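Local coordinates for Mgp-operon protein 3 (Mycoplasma pneumoniae, PDB 6RJ1), which probably serves as an extracellular adhesin in attachment of the bacterium to host cells, perhaps through sugar binding, at residues Pro172-Gly184 and Val238-Gly250. Residues are numbered along the deposited sequence; the frame is centred on the assembly and turned at random.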
loop_
_atom_site.group_PDB
_atom_site.type_symbol
_atom_site.label_atom_id
_atom_site.label_comp_id
_atom_site.label_asym_id
_atom_site.label_seq_id
_atom_site.Cartn_x
_atom_site.Cartn_y
_atom_site.Cartn_z
ATOM N N PRO A 172 -5.183 -6.573 -10.889
ATOM C CA PRO A 172 -4.089 -7.312 -11.542
ATOM C C PRO A 172 -4.135 -7.281 -13.081
ATOM O O PRO A 172 -3.176 -7.721 -13.723
ATOM C CB PRO A 172 -4.269 -8.735 -11.007
ATOM C CG PRO A 172 -5.689 -8.819 -10.610
ATOM C CD PRO A 172 -6.023 -7.475 -10.077
ATOM N N TYR A 173 -5.236 -6.761 -13.668
ATOM C CA TYR A 173 -5.428 -6.671 -15.121
ATOM C C TYR A 173 -5.262 -5.252 -15.669
ATOM O O TYR A 173 -5.485 -5.031 -16.863
ATOM C CB TYR A 173 -6.780 -7.283 -15.542
ATOM C CG TYR A 173 -6.982 -8.671 -14.987
ATOM C CD1 TYR A 173 -6.216 -9.744 -15.439
ATOM C CD2 TYR A 173 -7.902 -8.907 -13.975
ATOM C CE1 TYR A 173 -6.371 -11.018 -14.905
ATOM C CE2 TYR A 173 -8.071 -10.181 -13.437
ATOM C CZ TYR A 173 -7.301 -11.232 -13.903
ATOM O OH TYR A 173 -7.444 -12.480 -13.358
ATOM N N THR A 174 -4.853 -4.298 -14.804
ATOM C CA THR A 174 -4.625 -2.908 -15.190
ATOM C C THR A 174 -3.344 -2.859 -16.030
ATOM O O THR A 174 -2.271 -3.174 -15.503
ATOM C CB THR A 174 -4.566 -1.986 -13.949
ATOM O OG1 THR A 174 -5.776 -2.108 -13.197
ATOM C CG2 THR A 174 -4.320 -0.520 -14.312
ATOM N N PRO A 175 -3.430 -2.515 -17.336
ATOM C CA PRO A 175 -2.206 -2.461 -18.151
ATOM C C PRO A 175 -1.418 -1.167 -17.939
ATOM O O PRO A 175 -1.972 -0.184 -17.447
ATOM C CB PRO A 175 -2.730 -2.592 -19.583
ATOM C CG PRO A 175 -4.121 -2.071 -19.544
ATOM C CD PRO A 175 -4.620 -2.116 -18.120
ATOM N N ASN A 176 -0.129 -1.168 -18.321
ATOM C CA ASN A 176 0.779 -0.014 -18.231
ATOM C C ASN A 176 0.192 1.270 -18.850
ATOM O O ASN A 176 0.257 2.315 -18.209
ATOM C CB ASN A 176 2.153 -0.346 -18.854
ATOM C CG ASN A 176 3.100 -1.098 -17.949
ATOM O OD1 ASN A 176 3.031 -1.040 -16.708
ATOM N ND2 ASN A 176 4.035 -1.797 -18.560
ATOM N N ALA A 177 -0.413 1.185 -20.066
ATOM C CA ALA A 177 -1.044 2.324 -20.748
ATOM C C ALA A 177 -2.268 2.849 -19.977
ATOM O O ALA A 177 -2.584 4.042 -20.050
ATOM C CB ALA A 177 -1.433 1.947 -22.162
ATOM N N GLY A 178 -2.918 1.955 -19.229
ATOM C CA GLY A 178 -4.042 2.287 -18.367
ATOM C C GLY A 178 -3.600 3.210 -17.247
ATOM O O GLY A 178 -4.374 4.057 -16.823
ATOM N N LEU A 179 -2.344 3.081 -16.769
ATOM C CA LEU A 179 -1.805 3.953 -15.723
ATOM C C LEU A 179 -1.336 5.313 -16.275
ATOM O O LEU A 179 -1.289 6.292 -15.524
ATOM C CB LEU A 179 -0.650 3.266 -14.967
ATOM C CG LEU A 179 -0.956 2.303 -13.802
ATOM C CD1 LEU A 179 -2.323 2.554 -13.143
ATOM C CD2 LEU A 179 -0.774 0.884 -14.204
ATOM N N ALA A 180 -0.980 5.361 -17.579
ATOM C CA ALA A 180 -0.459 6.543 -18.278
ATOM C C ALA A 180 -1.466 7.688 -18.440
ATOM O O ALA A 180 -2.497 7.521 -19.086
ATOM C CB ALA A 180 0.115 6.146 -19.635
ATOM N N ARG A 181 -1.144 8.857 -17.873
ATOM C CA ARG A 181 -1.957 10.073 -17.924
ATOM C C ARG A 181 -1.172 11.132 -18.696
ATOM O O ARG A 181 0.032 11.264 -18.475
ATOM C CB ARG A 181 -2.221 10.566 -16.483
ATOM C CG ARG A 181 -3.648 10.406 -15.938
ATOM C CD ARG A 181 -4.248 9.004 -15.967
ATOM N NE ARG A 181 -3.653 8.053 -15.027
ATOM C CZ ARG A 181 -4.299 7.516 -13.992
ATOM N NH1 ARG A 181 -3.701 6.619 -13.224
ATOM N NH2 ARG A 181 -5.549 7.868 -13.725
ATOM N N VAL A 182 -1.840 11.901 -19.582
ATOM C CA VAL A 182 -1.196 12.968 -20.363
ATOM C C VAL A 182 -0.497 13.969 -19.431
ATOM O O VAL A 182 -1.069 14.387 -18.424
ATOM C CB VAL A 182 -2.146 13.645 -21.395
ATOM C CG1 VAL A 182 -1.450 14.790 -22.131
ATOM C CG2 VAL A 182 -2.677 12.619 -22.397
ATOM N N ASN A 183 0.771 14.273 -19.738
ATOM C CA ASN A 183 1.611 15.189 -18.974
ATOM C C ASN A 183 0.974 16.550 -18.751
ATOM O O ASN A 183 0.337 17.108 -19.650
ATOM C CB ASN A 183 2.955 15.392 -19.676
ATOM C CG ASN A 183 4.065 14.496 -19.230
ATOM O OD1 ASN A 183 4.083 13.946 -18.117
ATOM N ND2 ASN A 183 5.042 14.365 -20.097
ATOM N N GLY A 184 1.191 17.073 -17.553
ATOM C CA GLY A 184 0.761 18.403 -17.170
ATOM C C GLY A 184 1.640 19.454 -17.822
ATOM O O GLY A 184 2.614 19.129 -18.512
ATOM N N VAL A 238 -16.827 -0.146 -12.510
ATOM C CA VAL A 238 -16.244 -1.498 -12.587
ATOM C C VAL A 238 -15.274 -1.538 -13.781
ATOM O O VAL A 238 -14.315 -2.302 -13.782
ATOM C CB VAL A 238 -17.310 -2.627 -12.675
ATOM C CG1 VAL A 238 -17.548 -3.305 -11.334
ATOM C CG2 VAL A 238 -18.614 -2.172 -13.333
ATOM N N TYR A 239 -15.525 -0.664 -14.769
ATOM C CA TYR A 239 -14.755 -0.493 -15.996
ATOM C C TYR A 239 -13.556 0.414 -15.774
ATOM O O TYR A 239 -13.617 1.366 -14.985
ATOM C CB TYR A 239 -15.640 0.071 -17.125
ATOM C CG TYR A 239 -17.030 -0.520 -17.143
ATOM C CD1 TYR A 239 -17.275 -1.759 -17.729
ATOM C CD2 TYR A 239 -18.097 0.142 -16.542
ATOM C CE1 TYR A 239 -18.549 -2.330 -17.711
ATOM C CE2 TYR A 239 -19.376 -0.417 -16.521
ATOM C CZ TYR A 239 -19.599 -1.652 -17.112
ATOM O OH TYR A 239 -20.857 -2.205 -17.095
ATOM N N GLU A 240 -12.464 0.112 -16.484
ATOM C CA GLU A 240 -11.218 0.874 -16.464
ATOM C C GLU A 240 -10.597 0.891 -17.869
ATOM O O GLU A 240 -10.701 -0.112 -18.582
ATOM C CB GLU A 240 -10.243 0.381 -15.377
ATOM C CG GLU A 240 -9.873 -1.095 -15.441
ATOM C CD GLU A 240 -8.583 -1.414 -14.717
ATOM O OE1 GLU A 240 -7.542 -0.816 -15.071
ATOM O OE2 GLU A 240 -8.609 -2.259 -13.795
ATOM N N PRO A 241 -9.994 2.027 -18.308
ATOM C CA PRO A 241 -9.462 2.087 -19.681
ATOM C C PRO A 241 -8.183 1.295 -19.939
ATOM O O PRO A 241 -7.377 1.088 -19.029
ATOM C CB PRO A 241 -9.250 3.583 -19.906
ATOM C CG PRO A 241 -8.991 4.126 -18.562
ATOM C CD PRO A 241 -9.808 3.316 -17.603
ATOM N N LEU A 242 -7.992 0.882 -21.206
ATOM C CA LEU A 242 -6.801 0.165 -21.661
ATOM C C LEU A 242 -5.645 1.148 -21.804
ATOM O O LEU A 242 -4.493 0.781 -21.566
ATOM C CB LEU A 242 -7.066 -0.524 -23.002
ATOM C CG LEU A 242 -7.885 -1.797 -22.942
ATOM C CD1 LEU A 242 -8.582 -2.032 -24.245
ATOM C CD2 LEU A 242 -7.014 -2.999 -22.598
ATOM N N ASP A 243 -5.970 2.399 -22.191
ATOM C CA ASP A 243 -5.043 3.510 -22.369
ATOM C C ASP A 243 -5.700 4.768 -21.797
ATOM O O ASP A 243 -6.686 5.255 -22.352
ATOM C CB ASP A 243 -4.708 3.689 -23.865
ATOM C CG ASP A 243 -3.466 4.509 -24.188
ATOM O OD1 ASP A 243 -3.000 5.269 -23.303
ATOM O OD2 ASP A 243 -2.959 4.392 -25.332
ATOM N N SER A 244 -5.162 5.278 -20.680
ATOM C CA SER A 244 -5.678 6.471 -20.010
ATOM C C SER A 244 -5.304 7.792 -20.702
ATOM O O SER A 244 -5.769 8.864 -20.301
ATOM C CB SER A 244 -5.269 6.483 -18.547
ATOM O OG SER A 244 -6.182 5.707 -17.798
ATOM N N THR A 245 -4.482 7.703 -21.748
ATOM C CA THR A 245 -4.057 8.819 -22.580
ATOM C C THR A 245 -5.118 9.019 -23.685
ATOM O O THR A 245 -5.214 10.103 -24.267
ATOM C CB THR A 245 -2.596 8.558 -23.032
ATOM O OG1 THR A 245 -1.707 9.238 -22.143
ATOM C CG2 THR A 245 -2.306 8.936 -24.493
ATOM N N LYS A 246 -5.952 7.987 -23.916
ATOM C CA LYS A 246 -6.977 7.981 -24.964
ATOM C C LYS A 246 -8.416 7.875 -24.455
ATOM O O LYS A 246 -9.286 8.584 -24.960
ATOM C CB LYS A 246 -6.678 6.867 -25.984
ATOM C CG LYS A 246 -5.578 7.258 -26.962
ATOM C CD LYS A 246 -4.840 6.051 -27.534
ATOM C CE LYS A 246 -3.871 6.423 -28.640
ATOM N NZ LYS A 246 -2.726 7.241 -28.149
ATOM N N GLU A 247 -8.670 6.987 -23.481
ATOM C CA GLU A 247 -10.017 6.759 -22.953
ATOM C C GLU A 247 -10.141 7.064 -21.459
ATOM O O GLU A 247 -9.145 7.393 -20.814
ATOM C CB GLU A 247 -10.511 5.333 -23.291
ATOM C CG GLU A 247 -10.697 5.073 -24.783
ATOM C CD GLU A 247 -11.645 5.965 -25.569
ATOM O OE1 GLU A 247 -11.451 6.074 -26.802
ATOM O OE2 GLU A 247 -12.586 6.539 -24.973
ATOM N N GLY A 248 -11.365 6.973 -20.939
ATOM C CA GLY A 248 -11.689 7.283 -19.553
ATOM C C GLY A 248 -12.066 8.746 -19.393
ATOM O O GLY A 248 -11.850 9.552 -20.306
ATOM N N LYS A 249 -12.646 9.104 -18.238
ATOM C CA LYS A 249 -13.055 10.485 -17.960
ATOM C C LYS A 249 -12.343 11.101 -16.734
ATOM O O LYS A 249 -12.641 12.233 -16.363
ATOM C CB LYS A 249 -14.588 10.602 -17.847
ATOM C CG LYS A 249 -15.320 10.401 -19.162
ATOM C CD LYS A 249 -15.082 11.534 -20.151
ATOM C CE LYS A 249 -15.319 11.111 -21.576
ATOM N NZ LYS A 249 -15.044 12.223 -22.529
ATOM N N GLY A 250 -11.394 10.369 -16.154
ATOM C CA GLY A 250 -10.626 10.818 -15.000
ATOM C C GLY A 250 -11.505 11.208 -13.834
ATOM O O GLY A 250 -12.298 10.388 -13.356
#
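S244 sits against the short, weakly bonded helix 176-179 and is held there twice. Its backbone N donates to A177 O at 2.9 Å, a fairly straight bond (162°) that arrives from above the carbonyl plane, while its OG gives its proton to G178 O at 2.6 Å and itself accepts from R227 N. The CB of S244 also meets CD of R181 at 3.7 Å. R181 bends at chi2 and chi3 (55° and 70°), which folds its chain back so that NE reaches L179 O at 3.0 Å; its NH1 continues to E167 in a salt bridge. G178 CA lies 3.6 Å from P241 O.

At the other end of this buried side, both carboxylate oxygens of E240 lie 2.9 Å from T174 OG1. T171 OG1 bonds to OE2 of E240, R227 makes a salt bridge with OE1, and T171 N bonds to T174 OG1.

The other flank is partly exposed and has fewer polar bonds. P175 CG and A177 CB rest on L242 O, the latter at 3.3 Å, with L242 CD2 further from the proline. V182 CG2 meets T245 OG1 at 3.5 Å, the two side chains crossing at about a right angle. Between them D243 OD1 accepts from T245 N, an Asx turn.

The contact thus joins the short, weakly bonded helix 176-179 to the loop leaving strand 239-241. That strand pairs antiparallel with strand 356-358, whose L357 touches both P175 and L242, and Y239 packs on helix 253-267.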